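Side-chain contacts in transcription factor SPN1 (PDB 3NFQ), which acts in the regulation of RNA polymerase II transcription and may work at both the recruitment and post-recruitment steps of the TATA-binding protein: residues V59-V62 / L63-N67; D74-L77 / L78-V81. All blocks are in the same frame, centred on the assembly; numbering follows the deposited sequence.

Contact 1 (V59-V62 / L63-N67); sequences VVSV and LSKAN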
loop_
_atom_site.group_PDB
_atom_site.type_symbol
_atom_site.label_atom_id
_atom_site.label_comp_id
_atom_site.label_asym_id
_atom_site.label_seq_id
_atom_site.Cartn_x
_atom_site.Cartn_y
_atom_site.Cartn_z
ATOM N N VAL A 59 -2.428 7.597 -6.327
ATOM C CA VAL A 59 -1.974 6.249 -6.197
ATOM C C VAL A 59 -3.003 5.256 -6.772
ATOM O O VAL A 59 -2.658 4.301 -7.493
ATOM C CB VAL A 59 -1.768 5.919 -4.699
ATOM C CG1 VAL A 59 -1.602 4.449 -4.499
ATOM C CG2 VAL A 59 -0.579 6.729 -4.123
ATOM N N VAL A 60 -4.253 5.464 -6.407
ATOM C CA VAL A 60 -5.373 4.649 -6.896
ATOM C C VAL A 60 -5.448 4.750 -8.425
ATOM O O VAL A 60 -5.593 3.748 -9.119
ATOM C CB VAL A 60 -6.688 5.143 -6.262
ATOM C CG1 VAL A 60 -7.922 4.605 -7.052
ATOM C CG2 VAL A 60 -6.760 4.703 -4.792
ATOM N N SER A 61 -5.370 5.961 -8.947
ATOM C CA SER A 61 -5.370 6.168 -10.401
ATOM C C SER A 61 -4.314 5.353 -11.151
ATOM O O SER A 61 -4.622 4.562 -12.053
ATOM C CB SER A 61 -5.212 7.645 -10.696
ATOM O OG SER A 61 -5.205 7.817 -12.098
ATOM N N VAL A 62 -3.061 5.522 -10.760
ATOM C CA VAL A 62 -1.951 4.750 -11.302
ATOM C C VAL A 62 -2.137 3.262 -11.123
ATOM O O VAL A 62 -1.994 2.503 -12.097
ATOM C CB VAL A 62 -0.561 5.224 -10.712
ATOM C CG1 VAL A 62 0.576 4.351 -11.219
ATOM C CG2 VAL A 62 -0.277 6.686 -11.083
ATOM N N LEU A 63 -2.452 2.811 -9.899
ATOM C CA LEU A 63 -2.570 1.383 -9.656
ATOM C C LEU A 63 -3.713 0.776 -10.498
ATOM O O LEU A 63 -3.709 -0.406 -10.760
ATOM C CB LEU A 63 -2.786 1.054 -8.153
ATOM C CG LEU A 63 -1.645 1.240 -7.141
ATOM C CD1 LEU A 63 -2.097 0.978 -5.707
ATOM C CD2 LEU A 63 -0.457 0.298 -7.460
ATOM N N SER A 64 -4.663 1.602 -10.939
ATOM C CA SER A 64 -5.827 1.095 -11.663
ATOM C C SER A 64 -5.552 0.955 -13.161
ATOM O O SER A 64 -6.369 0.376 -13.877
ATOM C CB SER A 64 -7.012 2.047 -11.482
ATOM O OG SER A 64 -6.856 3.090 -12.435
ATOM N N LYS A 65 -4.441 1.480 -13.649
ATOM C CA LYS A 65 -4.181 1.462 -15.096
ATOM C C LYS A 65 -3.575 0.171 -15.576
ATOM O O LYS A 65 -2.457 -0.175 -15.220
ATOM C CB LYS A 65 -3.342 2.655 -15.522
ATOM C CG LYS A 65 -4.146 3.903 -15.448
ATOM C CD LYS A 65 -3.303 5.119 -15.686
ATOM C CE LYS A 65 -4.093 6.406 -15.395
ATOM N NZ LYS A 65 -5.517 6.366 -15.888
ATOM N N ALA A 66 -4.357 -0.569 -16.367
ATOM C CA ALA A 66 -3.965 -1.894 -16.841
ATOM C C ALA A 66 -2.580 -1.886 -17.474
ATOM O O ALA A 66 -1.763 -2.763 -17.208
ATOM C CB ALA A 66 -5.006 -2.410 -17.859
ATOM N N ASN A 67 -2.277 -0.896 -18.301
ATOM C CA ASN A 67 -0.967 -0.952 -18.970
ATOM C C ASN A 67 0.184 -0.489 -18.133
ATOM O O ASN A 67 1.326 -0.460 -18.609
ATOM C CB ASN A 67 -0.932 -0.274 -20.322
ATOM C CG ASN A 67 -1.820 0.892 -20.396
ATOM O OD1 ASN A 67 -1.613 1.919 -19.708
ATOM N ND2 ASN A 67 -2.857 0.769 -21.241
#
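Val59 and Leu63, one turn apart near the C-terminal end of helix 51-63, lie side by side and point the same way in the all-helical central domain of SPN1, whose sequence is consistent with a TFIIS N-terminal-like helical bundle. Their methyls meet at 3.7 Å between Val59 CG1 and Leu63 CD1, and beneath them Leu63 N gives the regular i to i+4 bond to Val59 O, 2.8 Å and nearly straight at 164°. Leu63 holds CG anti to its carbonyl carbon (chi1 -71°), which swings the branch back over Val59 O; CG lies 3.2 Å from that oxygen. Leu63 also touches Leu77 and Val81 of helix 77-85 and Ala105 of helix 96-107, while Val59 reaches Trp84 and Leu102. Cutting Leu63 back to an alanine removes the methyl that meets Val59 CG1 and is likely to open a gap towards these two helices.

Past Leu63 the bonds shift from i to i+4 towards i to i+3. Ser64 N keeps a weak bond to Val60 O and also turns to Ser61 O, and Lys65 N bonds to Val62 O at 3.1 Å. The aliphatic chain of Lys65 runs back along Ser61, with CE 3.8 Å from Ser61 OG. Ser61 O takes two bonds from one residue and one face: Ser64 N at 3.2 Å, and Ser64 OG at 2.7 Å, tilted 22° from the carbonyl plane.

Contact 2 (D74-L77 / L78-V81); sequences DNNL and LQSV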
loop_
_atom_site.group_PDB
_atom_site.type_symbol
_atom_site.label_atom_id
_atom_site.label_comp_id
_atom_site.label_asym_id
_atom_site.label_seq_id
_atom_site.Cartn_x
_atom_site.Cartn_y
_atom_site.Cartn_z
ATOM N N ASP A 74 7.357 -4.416 -11.818
ATOM C CA ASP A 74 8.812 -4.479 -12.046
ATOM C C ASP A 74 9.613 -3.501 -11.200
ATOM O O ASP A 74 10.747 -3.805 -10.854
ATOM C CB ASP A 74 9.140 -4.274 -13.517
ATOM C CG ASP A 74 8.712 -5.446 -14.381
ATOM O OD1 ASP A 74 8.488 -6.570 -13.863
ATOM O OD2 ASP A 74 8.574 -5.221 -15.599
ATOM N N ASN A 75 9.049 -2.342 -10.854
ATOM C CA ASN A 75 9.754 -1.341 -10.029
ATOM C C ASN A 75 9.479 -1.366 -8.519
ATOM O O ASN A 75 9.794 -0.401 -7.827
ATOM C CB ASN A 75 9.482 0.039 -10.590
ATOM C CG ASN A 75 10.071 0.189 -11.974
ATOM O OD1 ASN A 75 9.374 0.041 -12.985
ATOM N ND2 ASN A 75 11.377 0.348 -12.024
ATOM N N ASN A 76 8.860 -2.447 -8.035
ATOM C CA ASN A 76 8.608 -2.659 -6.619
ATOM C C ASN A 76 7.806 -1.519 -5.995
ATOM O O ASN A 76 8.019 -1.157 -4.837
ATOM C CB ASN A 76 9.951 -2.850 -5.871
ATOM C CG ASN A 76 9.809 -3.584 -4.537
ATOM O OD1 ASN A 76 10.727 -3.549 -3.700
ATOM N ND2 ASN A 76 8.696 -4.273 -4.341
ATOM N N LEU A 77 6.873 -0.938 -6.745
ATOM C CA LEU A 77 5.965 0.004 -6.150
ATOM C C LEU A 77 5.156 -0.619 -4.991
ATOM O O LEU A 77 4.754 0.062 -4.050
ATOM C CB LEU A 77 5.031 0.554 -7.213
ATOM C CG LEU A 77 4.095 1.703 -6.801
ATOM C CD1 LEU A 77 4.838 2.960 -6.363
ATOM C CD2 LEU A 77 3.102 2.053 -7.946
ATOM N N LEU A 78 4.930 -1.919 -5.036
ATOM C CA LEU A 78 4.201 -2.572 -3.918
ATOM C C LEU A 78 4.888 -2.408 -2.567
ATOM O O LEU A 78 4.286 -2.508 -1.523
ATOM C CB LEU A 78 3.948 -4.028 -4.264
ATOM C CG LEU A 78 2.981 -4.330 -5.395
ATOM C CD1 LEU A 78 2.736 -5.877 -5.537
ATOM C CD2 LEU A 78 1.697 -3.575 -5.111
ATOM N N GLN A 79 6.175 -2.103 -2.587
ATOM C CA GLN A 79 6.866 -1.811 -1.328
ATOM C C GLN A 79 6.274 -0.602 -0.648
ATOM O O GLN A 79 6.102 -0.560 0.555
ATOM C CB GLN A 79 8.355 -1.531 -1.582
ATOM C CG GLN A 79 9.139 -1.686 -0.253
ATOM C CD GLN A 79 10.607 -1.411 -0.468
ATOM O OE1 GLN A 79 11.468 -2.219 -0.091
ATOM N NE2 GLN A 79 10.893 -0.300 -1.119
ATOM N N SER A 80 6.075 0.445 -1.422
ATOM C CA SER A 80 5.442 1.651 -0.893
ATOM C C SER A 80 3.980 1.429 -0.490
ATOM O O SER A 80 3.544 2.017 0.471
ATOM C CB SER A 80 5.492 2.766 -1.920
ATOM O OG SER A 80 6.839 3.185 -2.162
ATOM N N VAL A 81 3.247 0.615 -1.247
ATOM C CA VAL A 81 1.865 0.222 -0.854
ATOM C C VAL A 81 1.894 -0.495 0.455
ATOM O O VAL A 81 1.116 -0.219 1.368
ATOM C CB VAL A 81 1.193 -0.659 -1.939
ATOM C CG1 VAL A 81 -0.200 -1.208 -1.453
ATOM C CG2 VAL A 81 1.091 0.135 -3.232
#
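Gln79 N donates to Asn76 O at 3.1 Å with an N-H...O angle of 153°, a bond spanning three residues at the first turn of helix 77-85. At the next acceptor, Leu77 O, the bond takes the regular i to i+4 form, from Val81 N at 3.2 Å. This is a loop-to-helix junction between helices 69-74 and 77-85, in what is probably a TFIIS N-terminal-like bundle. Asn75 leaves the helical region first, and Asn76, its backbone in the left-handed region, follows before the chain returns to helical angles.

The side chain of Asn76 keeps CG anti to the backbone N (chi1 -158°), which carries the amide over the start of Gln79. Asn76 OD1 is 3.8 Å from Gln79 CB, a van der Waals approach, and the two amide planes are turned 43° apart. Gln79 CB is also 3.3 Å from Asn76 O, close beside the backbone bond. On another side of the turn, Ser80 CB packs 3.5 Å from Leu77 O, while Ser80 OG is hydrogen-bonded to Lys22 O of helix 10-42. Leu77 touches Lys22 of that helix and Ile72 of helix 69-74; Leu78 and Asn76 pack on helix 113-119, so the junction sits between helices 10-42, 69-74 and 113-119, with Leu77, Leu78, Ser80 and Val81 buried.

From the N terminus, the long helix 10-42 comes first, and both later contacts pack against it: contact 1 through Val59 and Val62, contact 2 through Leu77 and the hydroxyl of Ser80. Contact 1 ends helix 51-63 and leads into the loop before helix 69-74; contact 2 runs from the end of that short helix, through Asn75 and Asn76, into helix 77-85. The two stand in series, neither nested nor crossed, with centres about 13 Å apart. They nevertheless touch, Leu63 CD2 lying 4.0 Å from Leu77 CD2 and Leu63 CD1 4.1 Å from Val81 CG2. This apolar seam joins helices separated in the chain by helix 69-74, closing the loop that holds it.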